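Local coordinates for lysosome-associated membrane glycoprotein 1 (Mus musculus, PDB 5GV0) that forms part of the glycosylated inner coat of the lysosomal membrane and probably assembles with its fellows through its luminal domains, at residues 6-11 with 16-21; 109-114 with 138-143; 67-72 with 133-138; 29-32 with 36-39. One frame throughout, in Å; residues are numbered along the deposited sequence.

Contacts 1 and 4 are hairpin pairings at the two ends of strand 14-30; contacts 2 and 3 pack its sheet against the second one. Contact 1 pairs the start of that strand with strand 5-11 and contact 4 its end with strand 36-42, the centres about 33 Å apart on opposite sides of the chain's centre. Contacts 2 and 3 share Phe138, and Leu111 CD2 lies 4.3 Å from Val137 CG1; their centres are about 13 Å apart. Contact 1 touches both: Ser20 O lies 2.8 Å from Gln141 N, and Met21 CE 3.9 Å from Leu71 CD1. Sugars attached to the protein border contacts 2 and 3, at Lys109 and at Ala68 and Glu70.

Contact 1: 6-11 with 16-21; sequences KYNVTG and CLLASM
Tyr7 and Val9 pack against Ala19, Met21 and Leu17 on the inner face of an antiparallel hairpin whose segment axes come within 4.7 Å. Val9 CG2 meets Leu17 CD2 at 3.8 Å, while Val9 CG1 rests on Cys16 SG. Met21 turns its CG between the backbone N and the carbonyl carbon (chi1 57°) and then runs straight, which carries CE to 3.9 Å from Tyr7 CD2; the two side chains cross at about a right angle. At the end of this packed face a water sits in the plane of the Tyr7 ring, 2.6 Å from Tyr7 OH, and donates to Met21 O.

The other face is looser. Asn8 and Leu18 lie side by side, and Lys6 NZ makes a weak hydrogen bond to Ser20 OG at 3.2 Å.

Backbone hydrogen bonds run both ways between Tyr7 and Ala19 (Tyr7 N to Ala19 O, 2.8 Å) and from Val9 N to Leu17 O, until Cys16 and Leu17 both face Val9 in a classic beta bulge. The chemistry is two-sided: one face is apolar and packs on Leu60, with the Cys16-Cys53 disulfide at its end; the other is mixed, with Lys6 and Asn8 exposed beside Leu18.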
loop_
_atom_site.group_PDB
_atom_site.type_symbol
_atom_site.label_atom_id
_atom_site.label_comp_id
_atom_site.label_asym_id
_atom_site.label_seq_id
_atom_site.Cartn_x
_atom_site.Cartn_y
_atom_site.Cartn_z
ATOM N N LYS A 6 -4.290 2.277 -11.138
ATOM C CA LYS A 6 -5.630 2.191 -10.587
ATOM C C LYS A 6 -5.944 0.774 -10.141
ATOM O O LYS A 6 -5.528 -0.212 -10.759
ATOM C CB LYS A 6 -6.651 2.685 -11.616
ATOM C CG LYS A 6 -6.395 4.132 -12.027
ATOM C CD LYS A 6 -7.522 4.715 -12.861
ATOM C CE LYS A 6 -7.167 6.120 -13.330
ATOM N NZ LYS A 6 -6.751 6.993 -12.197
ATOM N N TYR A 7 -6.676 0.681 -9.040
ATOM C CA TYR A 7 -7.028 -0.602 -8.445
ATOM C C TYR A 7 -8.486 -0.614 -8.020
ATOM O O TYR A 7 -8.993 0.373 -7.492
ATOM C CB TYR A 7 -6.140 -0.896 -7.232
ATOM C CG TYR A 7 -4.650 -0.791 -7.495
ATOM C CD1 TYR A 7 -3.933 -1.883 -7.960
ATOM C CD2 TYR A 7 -3.964 0.391 -7.262
ATOM C CE1 TYR A 7 -2.569 -1.800 -8.195
ATOM C CE2 TYR A 7 -2.606 0.485 -7.492
ATOM C CZ TYR A 7 -1.917 -0.613 -7.957
ATOM O OH TYR A 7 -0.559 -0.524 -8.182
ATOM N N ASN A 8 -9.143 -1.747 -8.237
ATOM C CA ASN A 8 -10.525 -1.960 -7.824
ATOM C C ASN A 8 -10.606 -3.358 -7.226
ATOM O O ASN A 8 -10.271 -4.326 -7.896
ATOM C CB ASN A 8 -11.473 -1.796 -9.017
ATOM C CG ASN A 8 -12.902 -2.197 -8.707
ATOM O OD1 ASN A 8 -13.447 -1.860 -7.660
ATOM N ND2 ASN A 8 -13.523 -2.914 -9.634
ATOM N N VAL A 9 -10.992 -3.460 -5.960
ATOM C CA VAL A 9 -11.188 -4.761 -5.331
ATOM C C VAL A 9 -12.674 -4.947 -5.071
ATOM O O VAL A 9 -13.299 -4.130 -4.395
ATOM C CB VAL A 9 -10.386 -4.892 -4.016
ATOM C CG1 VAL A 9 -10.649 -6.238 -3.346
ATOM C CG2 VAL A 9 -8.896 -4.707 -4.280
ATOM N N THR A 10 -13.245 -6.006 -5.641
ATOM C CA THR A 10 -14.661 -6.304 -5.467
ATOM C C THR A 10 -14.857 -7.710 -4.917
ATOM O O THR A 10 -14.148 -8.641 -5.313
ATOM C CB THR A 10 -15.430 -6.161 -6.796
ATOM O OG1 THR A 10 -15.278 -4.831 -7.300
ATOM C CG2 THR A 10 -16.916 -6.431 -6.595
ATOM N N GLY A 11 -15.814 -7.846 -4.002
ATOM C CA GLY A 11 -16.161 -9.122 -3.401
ATOM C C GLY A 11 -17.663 -9.248 -3.203
ATOM O O GLY A 11 -18.442 -8.673 -3.965
ATOM N N CYS A 16 -14.924 -2.953 -2.410
ATOM C CA CYS A 16 -14.475 -2.651 -1.057
ATOM C C CYS A 16 -13.156 -1.885 -1.043
ATOM O O CYS A 16 -12.684 -1.495 0.016
ATOM C CB CYS A 16 -14.331 -3.932 -0.232
ATOM S SG CYS A 16 -12.945 -4.987 -0.710
ATOM N N LEU A 17 -12.549 -1.682 -2.208
ATOM C CA LEU A 17 -11.357 -0.848 -2.287
ATOM C C LEU A 17 -11.288 -0.186 -3.643
ATOM O O LEU A 17 -11.435 -0.854 -4.669
ATOM C CB LEU A 17 -10.080 -1.665 -2.052
ATOM C CG LEU A 17 -8.763 -0.883 -1.970
ATOM C CD1 LEU A 17 -8.596 -0.164 -0.633
ATOM C CD2 LEU A 17 -7.600 -1.828 -2.208
ATOM N N LEU A 18 -11.104 1.129 -3.636
ATOM C CA LEU A 18 -10.752 1.881 -4.828
ATOM C C LEU A 18 -9.453 2.583 -4.541
ATOM O O LEU A 18 -9.277 3.139 -3.454
ATOM C CB LEU A 18 -11.821 2.906 -5.187
ATOM C CG LEU A 18 -13.173 2.392 -5.659
ATOM C CD1 LEU A 18 -14.099 3.568 -5.846
ATOM C CD2 LEU A 18 -13.017 1.624 -6.957
ATOM N N ALA A 19 -8.537 2.563 -5.497
ATOM C CA ALA A 19 -7.287 3.280 -5.306
ATOM C C ALA A 19 -6.728 3.770 -6.622
ATOM O O ALA A 19 -6.804 3.091 -7.652
ATOM C CB ALA A 19 -6.273 2.409 -4.602
ATOM N N SER A 20 -6.178 4.973 -6.571
ATOM C CA SER A 20 -5.389 5.535 -7.652
ATOM C C SER A 20 -4.122 6.040 -7.001
ATOM O O SER A 20 -4.148 7.029 -6.260
ATOM C CB SER A 20 -6.139 6.656 -8.369
ATOM O OG SER A 20 -5.332 7.210 -9.389
ATOM N N MET A 21 -3.014 5.338 -7.211
ATOM C CA MET A 21 -1.832 5.666 -6.436
ATOM C C MET A 21 -0.539 5.252 -7.095
ATOM O O MET A 21 -0.503 4.312 -7.898
ATOM C CB MET A 21 -1.919 5.031 -5.041
ATOM C CG MET A 21 -2.098 3.529 -5.038
ATOM S SD MET A 21 -2.495 2.975 -3.366
ATOM C CE MET A 21 -2.744 1.231 -3.655
HETATM O O HOH W 1 0.640 1.757 -7.584
#

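Contact 2: 109-114 with 138-143; sequences KALQAT and FSVQVQ
Leu111 and Val142 mark the nearest approach of the two backbones, with CA to CA at 7.7 Å, too wide for sheet pairing, so the segments meet through side chains alone. Each chain turns a corner here. Leu111 takes left-handed backbone angles (phi 53°, psi 40°), and 138-143 bends at Ser139, where Phe138 and Ser139 both face Ala22 in a classic beta bulge. After the bend, strand 140-143 presents alternate residues, Val140 and Val142, to Leu111.

The apolar contact is small, 122 Å² summed over both sides, yet all three residues are buried. Leu111 points its CB toward the valines. One branch of each valine does the touching: Val142 CG1 reaches Leu111 CB at 4.2 Å, and Val140 CG1 lies 4.3 Å from Leu111 CD2. Leu111 thus spans the pair, its root against one valine and a terminal methyl against the other. In Val142 the touching branch sits between the backbone N and the carbonyl carbon (chi1 65°), which turns CG1 to the leucine. At these separations the packing is light, and the touching atoms are all carbon.

Tyr119 of strand 118-121 touches both Leu111 and Val140 and so joins the two sides. Leu84 of strand 81-92 packs on Leu111, and Leu17 and Ala19 of strand 14-30 pack on Val142. The contact thereby connects the sheet that holds strand 112-114 to the one that holds strands 14-30 and 140-144, consistent with the beta-prism fold of LAMP luminal domains.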
loop_
_atom_site.group_PDB
_atom_site.type_symbol
_atom_site.label_atom_id
_atom_site.label_comp_id
_atom_site.label_asym_id
_atom_site.label_seq_id
_atom_site.Cartn_x
_atom_site.Cartn_y
_atom_site.Cartn_z
ATOM N N LYS A 109 -0.608 2.851 10.862
ATOM C CA LYS A 109 -1.814 3.657 10.746
ATOM C C LYS A 109 -1.518 4.834 9.841
ATOM O O LYS A 109 -1.009 5.872 10.281
ATOM C CB LYS A 109 -2.323 4.129 12.111
ATOM C CG LYS A 109 -3.630 4.917 12.004
ATOM C CD LYS A 109 -4.340 5.058 13.342
ATOM C CE LYS A 109 -5.073 3.781 13.716
ATOM N NZ LYS A 109 -5.869 3.946 14.967
ATOM N N ALA A 110 -1.801 4.647 8.558
ATOM C CA ALA A 110 -1.581 5.685 7.569
ATOM C C ALA A 110 -2.763 5.719 6.618
ATOM O O ALA A 110 -3.645 4.860 6.688
ATOM C CB ALA A 110 -0.271 5.439 6.809
ATOM N N LEU A 111 -2.777 6.722 5.744
ATOM C CA LEU A 111 -3.826 6.875 4.737
ATOM C C LEU A 111 -5.211 6.846 5.394
ATOM O O LEU A 111 -6.159 6.268 4.866
ATOM C CB LEU A 111 -3.705 5.777 3.667
ATOM C CG LEU A 111 -2.308 5.437 3.137
ATOM C CD1 LEU A 111 -2.395 4.402 2.008
ATOM C CD2 LEU A 111 -1.566 6.689 2.670
ATOM N N GLN A 112 -5.320 7.481 6.554
ATOM C CA GLN A 112 -6.539 7.411 7.342
ATOM C C GLN A 112 -7.589 8.413 6.881
ATOM O O GLN A 112 -7.295 9.592 6.676
ATOM C CB GLN A 112 -6.224 7.637 8.817
ATOM C CG GLN A 112 -7.445 7.519 9.730
ATOM C CD GLN A 112 -7.083 7.518 11.203
ATOM O OE1 GLN A 112 -7.037 6.466 11.841
ATOM N NE2 GLN A 112 -6.834 8.700 11.754
ATOM N N ALA A 113 -8.820 7.936 6.736
ATOM C CA ALA A 113 -9.929 8.804 6.382
ATOM C C ALA A 113 -11.240 8.258 6.919
ATOM O O ALA A 113 -11.352 7.085 7.281
ATOM C CB ALA A 113 -10.015 8.978 4.865
ATOM N N THR A 114 -12.230 9.138 6.968
ATOM C CA THR A 114 -13.583 8.784 7.340
ATOM C C THR A 114 -14.187 7.755 6.393
ATOM O O THR A 114 -14.113 7.897 5.175
ATOM C CB THR A 114 -14.465 10.028 7.345
ATOM O OG1 THR A 114 -13.858 11.038 8.168
ATOM C CG2 THR A 114 -15.866 9.703 7.839
ATOM N N PHE A 138 3.829 7.957 -3.087
ATOM C CA PHE A 138 4.232 9.152 -3.806
ATOM C C PHE A 138 3.021 10.043 -4.041
ATOM O O PHE A 138 3.091 11.263 -3.864
ATOM C CB PHE A 138 4.909 8.763 -5.125
ATOM C CG PHE A 138 5.459 9.922 -5.881
ATOM C CD1 PHE A 138 6.702 10.440 -5.563
ATOM C CD2 PHE A 138 4.736 10.499 -6.913
ATOM C CE1 PHE A 138 7.211 11.517 -6.263
ATOM C CE2 PHE A 138 5.240 11.573 -7.617
ATOM C CZ PHE A 138 6.475 12.083 -7.289
ATOM N N SER A 139 1.910 9.427 -4.423
ATOM C CA SER A 139 0.622 10.114 -4.444
ATOM C C SER A 139 -0.471 9.074 -4.295
ATOM O O SER A 139 -0.258 7.894 -4.589
ATOM C CB SER A 139 0.428 10.919 -5.728
ATOM O OG SER A 139 0.247 10.062 -6.835
ATOM N N VAL A 140 -1.641 9.495 -3.830
ATOM C CA VAL A 140 -2.674 8.521 -3.535
ATOM C C VAL A 140 -4.054 9.138 -3.440
ATOM O O VAL A 140 -4.232 10.224 -2.890
ATOM C CB VAL A 140 -2.356 7.778 -2.212
ATOM C CG1 VAL A 140 -2.158 8.778 -1.062
ATOM C CG2 VAL A 140 -3.426 6.756 -1.867
ATOM N N GLN A 141 -5.025 8.445 -4.018
ATOM C CA GLN A 141 -6.406 8.582 -3.588
ATOM C C GLN A 141 -6.869 7.164 -3.287
ATOM O O GLN A 141 -6.678 6.264 -4.109
ATOM C CB GLN A 141 -7.276 9.263 -4.645
ATOM C CG GLN A 141 -8.700 9.520 -4.147
ATOM C CD GLN A 141 -9.473 10.474 -5.022
ATOM O OE1 GLN A 141 -9.057 10.796 -6.142
ATOM N NE2 GLN A 141 -10.616 10.936 -4.521
ATOM N N VAL A 142 -7.427 6.941 -2.098
ATOM C CA VAL A 142 -7.759 5.581 -1.697
ATOM C C VAL A 142 -8.983 5.558 -0.788
ATOM O O VAL A 142 -9.227 6.481 -0.003
ATOM C CB VAL A 142 -6.542 4.887 -1.015
ATOM C CG1 VAL A 142 -6.182 5.567 0.299
ATOM C CG2 VAL A 142 -6.811 3.402 -0.801
ATOM N N GLN A 143 -9.774 4.503 -0.923
ATOM C CA GLN A 143 -10.966 4.334 -0.107
ATOM C C GLN A 143 -11.218 2.852 0.148
ATOM O O GLN A 143 -11.246 2.054 -0.798
ATOM C CB GLN A 143 -12.162 4.981 -0.796
ATOM C CG GLN A 143 -13.450 4.948 0.023
ATOM C CD GLN A 143 -14.525 5.801 -0.611
ATOM O OE1 GLN A 143 -14.224 6.763 -1.318
ATOM N NE2 GLN A 143 -15.792 5.450 -0.376
#

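Contact 3: 67-72 with 133-138; sequences RALELQ and LSLNVF
Leu69 and Leu71 meet Leu135 through methyl groups; the flat groups sit off the contact. On the far side of 67-72 the Gln72 amide sends NE2 to Glu70 OE1 at 2.9 Å, with that oxygen in the amide's own plane, but NE2 approaches Glu70 OE1 from above the carboxylate, 42° out of its plane. Arg88 adds a salt bridge to the same Glu70 OE1, so two donors grip one oxygen. In 133-138 Ser134 OG donates to Asn136 OD1 at 3.1 Å, tilted 33° from the carbonyl plane; His126 and Gln24 also bond to this amide.

Across the contact Leu135 splits its two methyls between two partners. Its CD2 meets Leu71 CD2 at 3.8 Å, the closer touch, and its CD1 meets Leu69 CD2 at 4.2 Å. Leu135 CG stands opposite the backbone N (chi1 174°), which extends the fork toward the facing strand.

Strands 57-64 and 81-92 flank 67-72, and Val62 and Val87 pack on Leu69 while Leu84 packs on Leu71. Met21 of strand 14-30, which pairs with 133-138, also touches Leu71, so the three leucines lie in the apolar interior, where the two sheets face each other.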
loop_
_atom_site.group_PDB
_atom_site.type_symbol
_atom_site.label_atom_id
_atom_site.label_comp_id
_atom_site.label_asym_id
_atom_site.label_seq_id
_atom_site.Cartn_x
_atom_site.Cartn_y
_atom_site.Cartn_z
ATOM N N ARG A 67 8.566 -10.425 -6.614
ATOM C CA ARG A 67 8.104 -9.575 -5.527
ATOM C C ARG A 67 6.597 -9.635 -5.354
ATOM O O ARG A 67 5.855 -9.626 -6.332
ATOM C CB ARG A 67 8.534 -8.133 -5.792
ATOM C CG ARG A 67 8.212 -7.142 -4.691
ATOM C CD ARG A 67 7.778 -5.818 -5.296
ATOM N NE ARG A 67 6.389 -5.873 -5.730
ATOM C CZ ARG A 67 5.917 -5.314 -6.840
ATOM N NH1 ARG A 67 6.720 -4.644 -7.660
ATOM N NH2 ARG A 67 4.631 -5.432 -7.127
ATOM N N ALA A 68 6.149 -9.692 -4.104
ATOM C CA ALA A 68 4.734 -9.563 -3.803
ATOM C C ALA A 68 4.550 -8.595 -2.652
ATOM O O ALA A 68 5.141 -8.769 -1.583
ATOM C CB ALA A 68 4.122 -10.921 -3.471
ATOM N N LEU A 69 3.745 -7.567 -2.886
ATOM C CA LEU A 69 3.430 -6.569 -1.873
ATOM C C LEU A 69 1.961 -6.632 -1.523
ATOM O O LEU A 69 1.121 -6.512 -2.413
ATOM C CB LEU A 69 3.769 -5.167 -2.375
ATOM C CG LEU A 69 3.283 -4.017 -1.480
ATOM C CD1 LEU A 69 4.085 -3.958 -0.187
ATOM C CD2 LEU A 69 3.361 -2.680 -2.222
ATOM N N GLU A 70 1.642 -6.793 -0.240
ATOM C CA GLU A 70 0.240 -6.758 0.175
ATOM C C GLU A 70 0.007 -5.622 1.147
ATOM O O GLU A 70 0.726 -5.462 2.141
ATOM C CB GLU A 70 -0.209 -8.075 0.806
ATOM C CG GLU A 70 -1.715 -8.075 1.147
ATOM C CD GLU A 70 -2.197 -9.412 1.660
ATOM O OE1 GLU A 70 -1.844 -9.766 2.800
ATOM O OE2 GLU A 70 -2.924 -10.109 0.918
ATOM N N LEU A 71 -1.005 -4.827 0.840
ATOM C CA LEU A 71 -1.462 -3.762 1.714
ATOM C C LEU A 71 -2.692 -4.255 2.439
ATOM O O LEU A 71 -3.596 -4.841 1.826
ATOM C CB LEU A 71 -1.790 -2.503 0.924
ATOM C CG LEU A 71 -0.701 -1.986 -0.001
ATOM C CD1 LEU A 71 -1.175 -0.722 -0.695
ATOM C CD2 LEU A 71 0.578 -1.741 0.782
ATOM N N GLN A 72 -2.735 -4.033 3.744
ATOM C CA GLN A 72 -3.884 -4.427 4.542
ATOM C C GLN A 72 -4.518 -3.191 5.140
ATOM O O GLN A 72 -3.838 -2.369 5.747
ATOM C CB GLN A 72 -3.472 -5.414 5.638
ATOM C CG GLN A 72 -2.757 -6.635 5.096
ATOM C CD GLN A 72 -2.801 -7.824 6.032
ATOM O OE1 GLN A 72 -3.067 -7.685 7.224
ATOM N NE2 GLN A 72 -2.543 -9.009 5.491
ATOM N N LEU A 133 13.073 -0.941 5.501
ATOM C CA LEU A 133 12.081 -0.824 4.429
ATOM C C LEU A 133 11.078 0.287 4.677
ATOM O O LEU A 133 10.435 0.325 5.725
ATOM C CB LEU A 133 11.319 -2.140 4.260
ATOM C CG LEU A 133 10.137 -2.116 3.285
ATOM C CD1 LEU A 133 10.619 -1.982 1.841
ATOM C CD2 LEU A 133 9.297 -3.373 3.448
ATOM N N SER A 134 10.926 1.185 3.711
ATOM C CA SER A 134 9.802 2.108 3.752
ATOM C C SER A 134 8.943 1.922 2.509
ATOM O O SER A 134 9.432 1.539 1.438
ATOM C CB SER A 134 10.267 3.564 3.875
ATOM O OG SER A 134 11.046 3.957 2.763
ATOM N N LEU A 135 7.647 2.151 2.677
ATOM C CA LEU A 135 6.725 2.206 1.558
ATOM C C LEU A 135 6.484 3.665 1.240
ATOM O O LEU A 135 5.878 4.386 2.036
ATOM C CB LEU A 135 5.410 1.505 1.892
ATOM C CG LEU A 135 4.303 1.629 0.844
ATOM C CD1 LEU A 135 4.669 0.906 -0.449
ATOM C CD2 LEU A 135 2.981 1.111 1.402
ATOM N N ASN A 136 6.984 4.102 0.093
ATOM C CA ASN A 136 6.828 5.484 -0.328
ATOM C C ASN A 136 5.554 5.637 -1.134
ATOM O O ASN A 136 5.412 5.091 -2.229
ATOM C CB ASN A 136 8.061 5.935 -1.111
ATOM C CG ASN A 136 9.314 5.884 -0.265
ATOM O OD1 ASN A 136 9.238 5.800 0.965
ATOM N ND2 ASN A 136 10.474 5.946 -0.908
ATOM N N VAL A 137 4.600 6.335 -0.526
ATOM C CA VAL A 137 3.326 6.643 -1.151
ATOM C C VAL A 137 3.502 7.992 -1.806
ATOM O O VAL A 137 3.384 9.036 -1.161
ATOM C CB VAL A 137 2.178 6.664 -0.134
ATOM C CG1 VAL A 137 0.864 6.897 -0.847
ATOM C CG2 VAL A 137 2.135 5.352 0.633
ATOM N N PHE A 138 3.829 7.957 -3.087
ATOM C CA PHE A 138 4.232 9.152 -3.806
ATOM C C PHE A 138 3.021 10.043 -4.041
ATOM O O PHE A 138 3.091 11.263 -3.864
ATOM C CB PHE A 138 4.909 8.763 -5.125
ATOM C CG PHE A 138 5.459 9.922 -5.881
ATOM C CD1 PHE A 138 6.702 10.440 -5.563
ATOM C CD2 PHE A 138 4.736 10.499 -6.913
ATOM C CE1 PHE A 138 7.211 11.517 -6.263
ATOM C CE2 PHE A 138 5.240 11.573 -7.617
ATOM C CZ PHE A 138 6.475 12.083 -7.289
#

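Contact 4: 29-32 with 36-39; sequences YLKK and TVTR
Tyr29 and Val37 come together because each puts a group in the position between its backbone N and carbonyl carbon: the ring of Tyr29 (chi1 68°) and CG1 of Val37 (chi1 72°). They are paired across a beta hairpin, strand 14-30 turning back into strand 36-42. The two side chains run alongside each other, pointing the same way, and Val37 CG1 covers one face of the ring in a CH-pi contact, 3.7 Å from the centroid.

Beneath them Tyr29 and Val37 form an antiparallel hydrogen-bonded pair, with Tyr29 N to Val37 O and Val37 N to Tyr29 O both at 2.9 Å. On the other side of the sheet Leu30 crosses Thr36, CD2 to OG1 at 3.3 Å. Lys31 lays its aliphatic stem across Val37 at about a right angle, CG to CG1 at 3.7 Å. The other valine branch, CG2, lies over the centre of one face of the Arg39 guanidinium, 3.9 Å above its plane.

Arg39 runs extended from CG to NE, and its NE donates to Tyr29 OH at 2.8 Å. Asp95 completes the polar group: OD1 is hydrogen-bonded to the same hydroxyl and OD2 forms a salt bridge with Arg39 NH1. Lys31 NZ stands 4.7 Å from Arg39 NH1; Asp95, and weakly Asp33 at Lys31 NZ, probably offset the like charges. Asp95 and its loop are thus fastened to this outlying hairpin. The Tyr29 oxygen lies at the guanidinium edge, within its plane, and the bond from Arg39 NE is nearly straight, 168° at the hydrogen.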
loop_
_atom_site.group_PDB
_atom_site.type_symbol
_atom_site.label_atom_id
_atom_site.label_comp_id
_atom_site.label_asym_id
_atom_site.label_seq_id
_atom_site.Cartn_x
_atom_site.Cartn_y
_atom_site.Cartn_z
ATOM N N TYR A 29 19.578 -3.175 2.089
ATOM C CA TYR A 29 19.939 -4.561 2.355
ATOM C C TYR A 29 21.420 -4.849 2.140
ATOM O O TYR A 29 22.142 -4.059 1.540
ATOM C CB TYR A 29 19.092 -5.501 1.490
ATOM C CG TYR A 29 19.355 -5.443 -0.001
ATOM C CD1 TYR A 29 18.760 -4.472 -0.800
ATOM C CD2 TYR A 29 20.170 -6.387 -0.617
ATOM C CE1 TYR A 29 18.982 -4.435 -2.165
ATOM C CE2 TYR A 29 20.398 -6.357 -1.981
ATOM C CZ TYR A 29 19.801 -5.380 -2.749
ATOM O OH TYR A 29 20.016 -5.339 -4.105
ATOM N N LEU A 30 21.852 -5.993 2.661
ATOM C CA LEU A 30 23.225 -6.461 2.524
ATOM C C LEU A 30 23.397 -7.290 1.264
ATOM O O LEU A 30 22.690 -8.277 1.067
ATOM C CB LEU A 30 23.623 -7.294 3.744
ATOM C CG LEU A 30 23.920 -6.546 5.041
ATOM C CD1 LEU A 30 24.114 -7.524 6.191
ATOM C CD2 LEU A 30 25.151 -5.677 4.865
ATOM N N LYS A 31 24.340 -6.889 0.418
ATOM C CA LYS A 31 24.654 -7.640 -0.794
ATOM C C LYS A 31 25.556 -8.830 -0.471
ATOM O O LYS A 31 26.044 -8.961 0.651
ATOM C CB LYS A 31 25.320 -6.736 -1.831
ATOM C CG LYS A 31 24.484 -5.530 -2.229
ATOM C CD LYS A 31 25.034 -4.853 -3.475
ATOM C CE LYS A 31 26.445 -4.340 -3.258
ATOM N NZ LYS A 31 27.035 -3.829 -4.529
ATOM N N LYS A 32 25.768 -9.697 -1.459
ATOM C CA LYS A 32 26.627 -10.865 -1.283
ATOM C C LYS A 32 28.051 -10.468 -0.920
ATOM O O LYS A 32 28.723 -11.169 -0.163
ATOM C CB LYS A 32 26.651 -11.720 -2.549
ATOM C CG LYS A 32 25.316 -12.328 -2.924
ATOM C CD LYS A 32 25.495 -13.354 -4.030
ATOM C CE LYS A 32 24.159 -13.788 -4.595
ATOM N NZ LYS A 32 23.135 -13.952 -3.526
ATOM N N THR A 36 26.400 -2.836 2.108
ATOM C CA THR A 36 25.022 -2.373 2.237
ATOM C C THR A 36 24.646 -1.517 1.032
ATOM O O THR A 36 25.442 -0.699 0.574
ATOM C CB THR A 36 24.835 -1.561 3.532
ATOM O OG1 THR A 36 25.135 -2.391 4.662
ATOM C CG2 THR A 36 23.417 -1.061 3.650
ATOM N N VAL A 37 23.439 -1.716 0.506
ATOM C CA VAL A 37 22.948 -0.898 -0.597
ATOM C C VAL A 37 21.482 -0.515 -0.355
ATOM O O VAL A 37 20.744 -1.238 0.313
ATOM C CB VAL A 37 23.095 -1.631 -1.954
ATOM C CG1 VAL A 37 22.092 -2.770 -2.075
ATOM C CG2 VAL A 37 22.949 -0.661 -3.110
ATOM N N THR A 38 21.080 0.638 -0.877
ATOM C CA THR A 38 19.690 1.074 -0.812
ATOM C C THR A 38 19.157 1.242 -2.228
ATOM O O THR A 38 19.762 1.933 -3.043
ATOM C CB THR A 38 19.557 2.388 -0.037
ATOM O OG1 THR A 38 20.019 2.188 1.303
ATOM C CG2 THR A 38 18.113 2.856 -0.003
ATOM N N ARG A 39 18.043 0.581 -2.528
ATOM C CA ARG A 39 17.437 0.639 -3.855
ATOM C C ARG A 39 15.950 0.942 -3.785
ATOM O O ARG A 39 15.274 0.612 -2.800
ATOM C CB ARG A 39 17.630 -0.681 -4.615
ATOM C CG ARG A 39 19.076 -1.141 -4.766
ATOM C CD ARG A 39 19.160 -2.283 -5.779
ATOM N NE ARG A 39 20.409 -3.039 -5.676
ATOM C CZ ARG A 39 21.558 -2.668 -6.229
ATOM N NH1 ARG A 39 22.639 -3.422 -6.079
ATOM N NH2 ARG A 39 21.629 -1.539 -6.916
#